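Local structure of glucoamylase (Thermoanaerobacterium thermosaccharolyticum, 1LF6) at residues M180-I194 with F244-A258. The protein hydrolyses terminal alpha-1,4-linked glucose units from the non-reducing ends of glucan chains, probably releasing beta-D-glucose, as a family 15 glycoside hydrolase. Residues are numbered along the deposited sequence; the frame is centred on the assembly and turned at random.
Sequences MAKRDNVYTALSSNI and FEIVLSFGQSDSEAA. Unlike the reference sequence in segment 244-258: Gln252 (reference Gly).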
loop_
_atom_site.group_PDB
_atom_site.type_symbol
_atom_site.label_atom_id
_atom_site.label_comp_id
_atom_site.label_asym_id
_atom_site.label_seq_id
_atom_site.Cartn_x
_atom_site.Cartn_y
_atom_site.Cartn_z
ATOM N N MET A 180 -4.526 -25.424 -13.740
ATOM C CA MET A 180 -3.161 -24.931 -13.618
ATOM C C MET A 180 -2.878 -23.716 -14.494
ATOM O O MET A 180 -3.510 -23.519 -15.532
ATOM C CB MET A 180 -2.174 -26.041 -13.986
ATOM C CG MET A 180 -2.465 -27.385 -13.339
ATOM S SD MET A 180 -2.362 -27.332 -11.544
ATOM C CE MET A 180 -0.591 -27.123 -11.347
ATOM N N ALA A 181 -1.909 -22.912 -14.066
ATOM C CA ALA A 181 -1.493 -21.726 -14.803
ATOM C C ALA A 181 -0.001 -21.554 -14.575
ATOM O O ALA A 181 0.502 -21.835 -13.486
ATOM C CB ALA A 181 -2.248 -20.497 -14.309
ATOM N N LYS A 182 0.715 -21.103 -15.598
ATOM C CA LYS A 182 2.148 -20.920 -15.451
ATOM C C LYS A 182 2.727 -19.861 -16.374
ATOM O O LYS A 182 2.122 -19.475 -17.377
ATOM C CB LYS A 182 2.872 -22.254 -15.673
ATOM C CG LYS A 182 2.704 -22.844 -17.067
ATOM C CD LYS A 182 3.932 -22.611 -17.941
ATOM C CE LYS A 182 5.113 -23.445 -17.471
ATOM N NZ LYS A 182 6.312 -23.249 -18.328
ATOM N N ARG A 183 3.902 -19.383 -15.994
ATOM C CA ARG A 183 4.648 -18.391 -16.748
ATOM C C ARG A 183 6.019 -18.391 -16.094
ATOM O O ARG A 183 6.150 -18.066 -14.915
ATOM C CB ARG A 183 4.020 -17.003 -16.636
ATOM C CG ARG A 183 4.577 -16.046 -17.674
ATOM C CD ARG A 183 4.599 -14.607 -17.200
ATOM N NE ARG A 183 5.626 -13.867 -17.926
ATOM C CZ ARG A 183 6.083 -12.668 -17.582
ATOM N NH1 ARG A 183 7.023 -12.087 -18.315
ATOM N NH2 ARG A 183 5.604 -12.048 -16.512
ATOM N N ASP A 184 7.034 -18.765 -16.860
ATOM C CA ASP A 184 8.387 -18.845 -16.339
ATOM C C ASP A 184 8.426 -19.869 -15.207
ATOM O O ASP A 184 7.903 -20.975 -15.344
ATOM C CB ASP A 184 8.871 -17.479 -15.834
ATOM C CG ASP A 184 9.168 -16.514 -16.965
ATOM O OD1 ASP A 184 9.783 -16.945 -17.965
ATOM O OD2 ASP A 184 8.797 -15.326 -16.860
ATOM N N ASN A 185 9.034 -19.499 -14.087
ATOM C CA ASN A 185 9.156 -20.404 -12.951
ATOM C C ASN A 185 8.000 -20.331 -11.954
ATOM O O ASN A 185 8.095 -20.884 -10.860
ATOM C CB ASN A 185 10.464 -20.119 -12.221
ATOM C CG ASN A 185 10.561 -18.680 -11.759
ATOM O OD1 ASN A 185 10.511 -17.751 -12.568
ATOM N ND2 ASN A 185 10.693 -18.485 -10.450
ATOM N N VAL A 186 6.912 -19.661 -12.319
ATOM C CA VAL A 186 5.785 -19.546 -11.399
ATOM C C VAL A 186 4.550 -20.325 -11.834
ATOM O O VAL A 186 4.003 -20.092 -12.911
ATOM C CB VAL A 186 5.388 -18.067 -11.191
ATOM C CG1 VAL A 186 4.224 -17.975 -10.211
ATOM C CG2 VAL A 186 6.578 -17.277 -10.676
ATOM N N TYR A 187 4.103 -21.241 -10.979
ATOM C CA TYR A 187 2.929 -22.063 -11.263
ATOM C C TYR A 187 1.849 -21.882 -10.201
ATOM O O TYR A 187 2.148 -21.698 -9.020
ATOM C CB TYR A 187 3.308 -23.551 -11.299
ATOM C CG TYR A 187 4.259 -23.958 -12.400
ATOM C CD1 TYR A 187 3.810 -24.701 -13.492
ATOM C CD2 TYR A 187 5.611 -23.628 -12.337
ATOM C CE1 TYR A 187 4.686 -25.108 -14.495
ATOM C CE2 TYR A 187 6.497 -24.030 -13.337
ATOM C CZ TYR A 187 6.028 -24.769 -14.410
ATOM O OH TYR A 187 6.905 -25.159 -15.398
ATOM N N THR A 188 0.594 -21.947 -10.630
ATOM C CA THR A 188 -0.533 -21.839 -9.718
ATOM C C THR A 188 -1.450 -23.034 -9.948
ATOM O O THR A 188 -1.582 -23.533 -11.071
ATOM C CB THR A 188 -1.349 -20.546 -9.938
ATOM O OG1 THR A 188 -2.064 -20.624 -11.179
ATOM C CG2 THR A 188 -0.425 -19.333 -9.950
ATOM N N ALA A 189 -2.081 -23.490 -8.874
ATOM C CA ALA A 189 -2.990 -24.623 -8.938
ATOM C C ALA A 189 -4.282 -24.261 -8.221
ATOM O O ALA A 189 -4.270 -23.937 -7.033
ATOM C CB ALA A 189 -2.345 -25.840 -8.284
ATOM N N LEU A 190 -5.392 -24.307 -8.949
ATOM C CA LEU A 190 -6.696 -23.992 -8.382
ATOM C C LEU A 190 -7.430 -25.309 -8.120
ATOM O O LEU A 190 -7.574 -26.128 -9.026
ATOM C CB LEU A 190 -7.502 -23.145 -9.366
ATOM C CG LEU A 190 -8.632 -22.262 -8.838
ATOM C CD1 LEU A 190 -9.530 -21.874 -9.995
ATOM C CD2 LEU A 190 -9.436 -22.987 -7.790
ATOM N N SER A 191 -7.894 -25.506 -6.889
ATOM C CA SER A 191 -8.600 -26.734 -6.535
ATOM C C SER A 191 -9.862 -26.488 -5.719
ATOM O O SER A 191 -10.083 -25.392 -5.199
ATOM C CB SER A 191 -7.669 -27.671 -5.760
ATOM O OG SER A 191 -7.273 -27.091 -4.528
ATOM N N SER A 192 -10.686 -27.526 -5.613
ATOM C CA SER A 192 -11.937 -27.464 -4.861
ATOM C C SER A 192 -12.035 -28.702 -3.974
ATOM O O SER A 192 -11.704 -29.804 -4.409
ATOM C CB SER A 192 -13.124 -27.420 -5.826
ATOM O OG SER A 192 -14.350 -27.339 -5.126
ATOM N N ASN A 193 -12.483 -28.525 -2.735
ATOM C CA ASN A 193 -12.607 -29.652 -1.819
ATOM C C ASN A 193 -13.688 -30.616 -2.310
ATOM O O ASN A 193 -13.672 -31.804 -1.980
ATOM C CB ASN A 193 -12.929 -29.161 -0.401
ATOM C CG ASN A 193 -14.331 -28.599 -0.276
ATOM O OD1 ASN A 193 -14.774 -27.806 -1.104
ATOM N ND2 ASN A 193 -15.035 -29.002 0.776
ATOM N N ILE A 194 -14.615 -30.101 -3.112
ATOM C CA ILE A 194 -15.690 -30.916 -3.661
ATOM C C ILE A 194 -15.517 -31.077 -5.166
ATOM O O ILE A 194 -16.401 -31.595 -5.849
ATOM C CB ILE A 194 -17.071 -30.287 -3.409
ATOM C CG1 ILE A 194 -17.129 -28.892 -4.031
ATOM C CG2 ILE A 194 -17.350 -30.238 -1.923
ATOM C CD1 ILE A 194 -18.522 -28.292 -4.057
ATOM N N PHE A 244 -18.489 -24.746 0.190
ATOM C CA PHE A 244 -17.278 -25.434 -0.243
ATOM C C PHE A 244 -16.003 -24.637 0.025
ATOM O O PHE A 244 -16.054 -23.483 0.440
ATOM C CB PHE A 244 -17.382 -25.713 -1.738
ATOM C CG PHE A 244 -17.806 -24.511 -2.536
ATOM C CD1 PHE A 244 -19.137 -24.111 -2.553
ATOM C CD2 PHE A 244 -16.865 -23.745 -3.219
ATOM C CE1 PHE A 244 -19.530 -22.962 -3.238
ATOM C CE2 PHE A 244 -17.249 -22.592 -3.908
ATOM C CZ PHE A 244 -18.582 -22.199 -3.916
ATOM N N GLU A 245 -14.860 -25.264 -0.237
ATOM C CA GLU A 245 -13.568 -24.629 -0.020
ATOM C C GLU A 245 -12.751 -24.542 -1.308
ATOM O O GLU A 245 -12.494 -25.558 -1.960
ATOM C CB GLU A 245 -12.769 -25.415 1.021
ATOM C CG GLU A 245 -13.499 -25.636 2.331
ATOM C CD GLU A 245 -12.699 -26.472 3.317
ATOM O OE1 GLU A 245 -13.218 -26.741 4.421
ATOM O OE2 GLU A 245 -11.556 -26.858 2.990
ATOM N N ILE A 246 -12.344 -23.328 -1.670
ATOM C CA ILE A 246 -11.533 -23.121 -2.864
ATOM C C ILE A 246 -10.099 -22.857 -2.416
ATOM O O ILE A 246 -9.857 -22.023 -1.538
ATOM C CB ILE A 246 -12.053 -21.921 -3.701
ATOM C CG1 ILE A 246 -13.453 -22.232 -4.237
ATOM C CG2 ILE A 246 -11.102 -21.633 -4.864
ATOM C CD1 ILE A 246 -13.518 -23.473 -5.121
ATOM N N VAL A 247 -9.152 -23.579 -3.005
ATOM C CA VAL A 247 -7.751 -23.415 -2.645
ATOM C C VAL A 247 -6.873 -23.094 -3.849
ATOM O O VAL A 247 -6.951 -23.756 -4.883
ATOM C CB VAL A 247 -7.194 -24.689 -1.953
ATOM C CG1 VAL A 247 -5.724 -24.496 -1.600
ATOM C CG2 VAL A 247 -8.003 -24.996 -0.703
ATOM N N LEU A 248 -6.041 -22.064 -3.702
ATOM C CA LEU A 248 -5.118 -21.654 -4.752
ATOM C C LEU A 248 -3.707 -21.767 -4.199
ATOM O O LEU A 248 -3.339 -21.066 -3.250
ATOM C CB LEU A 248 -5.388 -20.213 -5.183
ATOM C CG LEU A 248 -4.409 -19.626 -6.206
ATOM C CD1 LEU A 248 -4.533 -20.356 -7.534
ATOM C CD2 LEU A 248 -4.699 -18.137 -6.383
ATOM N N SER A 249 -2.919 -22.660 -4.787
ATOM C CA SER A 249 -1.554 -22.871 -4.337
ATOM C C SER A 249 -0.537 -22.424 -5.380
ATOM O O SER A 249 -0.858 -22.288 -6.564
ATOM C CB SER A 249 -1.352 -24.346 -3.982
ATOM O OG SER A 249 -2.256 -24.732 -2.958
ATOM N N PHE A 250 0.691 -22.203 -4.924
ATOM C CA PHE A 250 1.775 -21.750 -5.784
ATOM C C PHE A 250 2.991 -22.656 -5.661
ATOM O O PHE A 250 3.190 -23.312 -4.636
ATOM C CB PHE A 250 2.171 -20.321 -5.405
ATOM C CG PHE A 250 1.053 -19.324 -5.545
ATOM C CD1 PHE A 250 0.969 -18.508 -6.668
ATOM C CD2 PHE A 250 0.075 -19.215 -4.564
ATOM C CE1 PHE A 250 -0.073 -17.596 -6.812
ATOM C CE2 PHE A 250 -0.973 -18.308 -4.698
ATOM C CZ PHE A 250 -1.047 -17.496 -5.825
ATOM N N GLY A 251 3.804 -22.673 -6.713
ATOM C CA GLY A 251 5.006 -23.484 -6.719
ATOM C C GLY A 251 5.892 -23.129 -7.897
ATOM O O GLY A 251 5.483 -22.371 -8.775
ATOM N N GLN A 252 7.106 -23.671 -7.918
ATOM C CA GLN A 252 8.041 -23.407 -9.009
ATOM C C GLN A 252 7.947 -24.528 -10.045
ATOM O O GLN A 252 8.767 -24.627 -10.960
ATOM C CB GLN A 252 9.470 -23.312 -8.467
ATOM C CG GLN A 252 10.518 -22.913 -9.504
ATOM C CD GLN A 252 11.928 -22.959 -8.947
ATOM O OE1 GLN A 252 12.396 -24.007 -8.493
ATOM N NE2 GLN A 252 12.617 -21.822 -8.979
ATOM N N SER A 253 6.933 -25.371 -9.885
ATOM C CA SER A 253 6.704 -26.492 -10.789
ATOM C C SER A 253 5.286 -27.008 -10.605
ATOM O O SER A 253 4.613 -26.666 -9.632
ATOM C CB SER A 253 7.702 -27.623 -10.505
ATOM O OG SER A 253 7.446 -28.241 -9.254
ATOM N N ASP A 254 4.835 -27.829 -11.546
ATOM C CA ASP A 254 3.496 -28.410 -11.491
ATOM C C ASP A 254 3.308 -29.274 -10.252
ATOM O O ASP A 254 2.296 -29.180 -9.558
ATOM C CB ASP A 254 3.248 -29.262 -12.738
ATOM C CG ASP A 254 2.387 -28.559 -13.759
ATOM O OD1 ASP A 254 2.309 -29.042 -14.908
ATOM O OD2 ASP A 254 1.779 -27.526 -13.407
ATOM N N SER A 255 4.296 -30.120 -9.982
ATOM C CA SER A 255 4.237 -31.017 -8.838
ATOM C C SER A 255 4.189 -30.265 -7.516
ATOM O O SER A 255 3.425 -30.625 -6.621
ATOM C CB SER A 255 5.441 -31.960 -8.850
ATOM O OG SER A 255 5.318 -32.935 -7.831
ATOM N N GLU A 256 5.003 -29.220 -7.394
ATOM C CA GLU A 256 5.032 -28.442 -6.163
ATOM C C GLU A 256 3.679 -27.786 -5.910
ATOM O O GLU A 256 3.101 -27.934 -4.835
ATOM C CB GLU A 256 6.119 -27.366 -6.217
ATOM C CG GLU A 256 6.582 -26.915 -4.835
ATOM C CD GLU A 256 7.384 -25.622 -4.859
ATOM O OE1 GLU A 256 8.119 -25.387 -5.840
ATOM O OE2 GLU A 256 7.288 -24.845 -3.885
ATOM N N ALA A 257 3.169 -27.063 -6.904
ATOM C CA ALA A 257 1.882 -26.390 -6.760
ATOM C C ALA A 257 0.776 -27.369 -6.376
ATOM O O ALA A 257 0.036 -27.136 -5.417
ATOM C CB ALA A 257 1.518 -25.671 -8.056
ATOM N N ALA A 258 0.668 -28.465 -7.124
ATOM C CA ALA A 258 -0.356 -29.476 -6.869
ATOM C C ALA A 258 -0.209 -30.086 -5.479
ATOM O O ALA A 258 -1.180 -30.194 -4.737
ATOM C CB ALA A 258 -0.285 -30.573 -7.930
#
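Tyr187, Ala189 and Ser191 of strand 186-192 face Gly251, Ser249 and Val247 as hydrogen-bonded antiparallel pairs, the two strand axes coming within 4.6 Å at 160°. Each pair closes two backbone bonds, from Tyr187 N to Gly251 O (2.8 Å) at one end to Val247 N to Ser191 O at the other. Beyond the last hydrogen-bonded pair, a side chain takes over half of the next one: Asn193 OD1 accepts from Glu245 N at 2.7 Å in a nearly straight bond, its donor above the amide plane, while Asn193 N reaches Glu245 O. Asn193 CG sits between its backbone N and carbonyl carbon (chi1 70°), which brings the amide back over Glu245 to stack almost parallel to its carboxylate. Both strands belong to the large antiparallel sheet of the N-terminal beta-sandwich domain, where strand 132-141 flanks 244-251 and a type II' turn (Arg183 to Val186) joins 180-183 to 186-192 in a hairpin. The chain leaves Gly251 and folds back as helix 254-258, N-capped by Ser253, over the face bearing Tyr187 and Ala189. Ser253 CA sits over one face of the Tyr187 ring in a CH-pi contact, 3.7 Å from its centroid, and Asp254 N lies over that face toward CD1. Were Tyr187 replaced by an alanine, Ser253 would probably lose that aromatic support, with a gap beneath the start of the helix. Further along, Ala257 CB rests 3.9 Å from Ala189 CB. On the other face, Thr188 CG2 lies alongside Phe250 CE1 (3.6 Å), its OG1 bonded to Tyr155, and Leu190 CD2 meets Ile246 CG2 at 3.6 Å.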